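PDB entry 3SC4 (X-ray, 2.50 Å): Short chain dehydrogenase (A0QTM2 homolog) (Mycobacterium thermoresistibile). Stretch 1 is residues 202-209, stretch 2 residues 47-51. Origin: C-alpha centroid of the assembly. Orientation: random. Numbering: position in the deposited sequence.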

# COMPACT_ATOMS: atom_id res chain seq x y z
N THR B 202 -4.92 1.42 -26.40
CA THR B 202 -6.26 1.97 -26.41
C THR B 202 -6.25 3.13 -27.38
O THR B 202 -5.18 3.54 -27.83
CB THR B 202 -6.64 2.44 -25.02
OG1 THR B 202 -5.81 3.55 -24.66
CG2 THR B 202 -6.41 1.34 -24.02
N ALA B 203 -7.42 3.64 -27.72
CA ALA B 203 -7.51 4.80 -28.62
C ALA B 203 -6.67 5.99 -28.06
O ALA B 203 -6.03 6.72 -28.81
CB ALA B 203 -8.95 5.20 -28.82
N ALA B 204 -6.68 6.19 -26.75
CA ALA B 204 -5.87 7.25 -26.17
C ALA B 204 -4.41 7.18 -26.63
O ALA B 204 -3.78 8.23 -26.80
CB ALA B 204 -5.94 7.19 -24.68
N VAL B 205 -3.86 5.97 -26.79
CA VAL B 205 -2.46 5.84 -27.21
C VAL B 205 -2.29 6.38 -28.61
O VAL B 205 -1.35 7.11 -28.89
CB VAL B 205 -1.91 4.33 -27.12
CG1 VAL B 205 -0.57 4.21 -27.77
CG2 VAL B 205 -1.78 3.86 -25.69
N GLN B 206 -3.19 6.03 -29.51
CA GLN B 206 -3.12 6.53 -30.88
C GLN B 206 -3.16 8.07 -30.91
O GLN B 206 -2.36 8.73 -31.56
CB GLN B 206 -4.29 5.99 -31.72
CG GLN B 206 -4.43 4.46 -31.83
CD GLN B 206 -3.23 3.79 -32.49
OE1 GLN B 206 -2.47 3.05 -31.84
NE2 GLN B 206 -3.04 4.05 -33.79
N ASN B 207 -4.12 8.62 -30.19
CA ASN B 207 -4.28 10.05 -30.11
C ASN B 207 -2.99 10.75 -29.70
O ASN B 207 -2.57 11.71 -30.35
CB ASN B 207 -5.41 10.38 -29.13
CG ASN B 207 -6.81 10.22 -29.74
OD1 ASN B 207 -6.97 9.72 -30.85
ND2 ASN B 207 -7.84 10.64 -28.99
N LEU B 208 -2.35 10.26 -28.63
CA LEU B 208 -1.13 10.86 -28.12
C LEU B 208 0.09 10.62 -29.00
O LEU B 208 0.95 11.49 -29.09
CB LEU B 208 -0.86 10.37 -26.70
CG LEU B 208 -1.84 10.92 -25.66
CD1 LEU B 208 -1.69 10.11 -24.39
CD2 LEU B 208 -1.61 12.37 -25.35
N LEU B 209 0.16 9.46 -29.65
CA LEU B 209 1.19 9.21 -30.68
C LEU B 209 0.96 10.08 -31.92
O LEU B 209 1.90 10.45 -32.60
CB LEU B 209 1.20 7.74 -31.11
CG LEU B 209 2.31 6.85 -30.56
CD1 LEU B 209 2.19 5.45 -31.18
CD2 LEU B 209 3.70 7.46 -30.85
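Stretch 2, residues 47-51: PKLPG

An irregular segment often settles on a helix by matching its apolar side chains to one face and giving up a single backbone carbonyl to a polar side chain there. The packing of residues 47-51 against residues 202-209 of this short chain dehydrogenase, the touching residues being at least 153 positions apart in the sequence, illustrates the principle on a small scale, with 310 Å² buried in total over both sides.

The helix begins at Ala203, just after Thr202 at the N-cap position, and Ala203, Ala204, Asn207 and Leu208 provide the receiving face, as the spacing of helical turns predicts. The other segment has no regular helix or strand. It runs against the direction of the helix: Lys48 has its CA 6.2 Å from the CA of Asn207, whereas the CA of Leu49 lies 5.2 Å from the CA of Ala204, one turn closer to the helix start.

Pro47, with phi/psi of -67/-21°, makes no contact and leads into the site. Lys48 follows at -120/-33°, and its backbone supplies the one hydrogen bond of the interface: Asn207 ND2 donates to Lys48 O over 2.9 Å, with an N-H...O angle of 154°. The backbone NH of Asn207 is used within the helix, donating from Asn207 N to Ala203 O over 3.0 Å, while the side-chain amide points out to reach the carbonyl of Lys48. The lysine side chain leaves CA sideways, and its aliphatic portion passes Leu208, Lys48 CD lying 4.0 Å from Leu208 CD2.

At Leu49 the backbone becomes extended, with phi/psi of -87/126°. Its CA-to-CB bond points away from the helix, yet the m,t rotamer brings the end of the side chain back. Leu49 CD2 thereby reaches two residues a turn apart, standing 4.1 Å from Ala204 CB and 4.2 Å from Leu208 CD1.

Pro50 continues the extended course at -72/156° and directs its CA-to-CB bond toward the helix. Its ring, puckered C-gamma endo, meets three residues: Pro50 CD is 3.6 Å from Asn207 ND2 and 3.8 Å from Ala204 CA, while Pro50 CG is 4.1 Å from Ala203 CB. The small methyl group of Ala204 accompanies this close approach to the helix backbone, with Ala204 CB 4.0 Å from Pro50 CD.

Gly51 then leaves the contact with a phi of 88°, a value that by itself favours glycine. The example thus joins one directional polar bond to a short series of apolar contacts.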

# COMPACT_ATOMS: atom_id res chain seq x y z
N PRO B 47 -8.95 17.38 -24.53
CA PRO B 47 -8.56 17.59 -25.93
C PRO B 47 -7.82 16.43 -26.61
O PRO B 47 -7.81 16.35 -27.85
CB PRO B 47 -7.67 18.84 -25.88
CG PRO B 47 -7.37 19.09 -24.42
CD PRO B 47 -8.43 18.42 -23.62
N LYS B 48 -7.23 15.54 -25.82
CA LYS B 48 -6.39 14.48 -26.36
C LYS B 48 -6.86 13.05 -26.02
O LYS B 48 -6.69 12.14 -26.81
CB LYS B 48 -4.95 14.70 -25.89
CG LYS B 48 -4.28 15.88 -26.57
CD LYS B 48 -2.83 16.07 -26.14
CE LYS B 48 -2.03 16.88 -27.18
NZ LYS B 48 -2.03 16.17 -28.53
N LEU B 49 -7.46 12.86 -24.85
CA LEU B 49 -8.08 11.60 -24.48
C LEU B 49 -9.55 11.50 -24.95
O LEU B 49 -10.37 12.36 -24.63
CB LEU B 49 -8.05 11.46 -22.95
CG LEU B 49 -6.68 11.73 -22.32
CD1 LEU B 49 -6.80 11.53 -20.84
CD2 LEU B 49 -5.57 10.83 -22.92
N PRO B 50 -9.90 10.44 -25.70
CA PRO B 50 -11.26 10.37 -26.23
C PRO B 50 -12.26 10.09 -25.13
O PRO B 50 -11.88 9.53 -24.11
CB PRO B 50 -11.21 9.14 -27.13
CG PRO B 50 -10.23 8.27 -26.49
CD PRO B 50 -9.17 9.19 -25.94
N GLY B 51 -13.52 10.46 -25.35
CA GLY B 51 -14.61 10.03 -24.50
C GLY B 51 -14.89 10.92 -23.31
O GLY B 51 -14.04 11.67 -22.87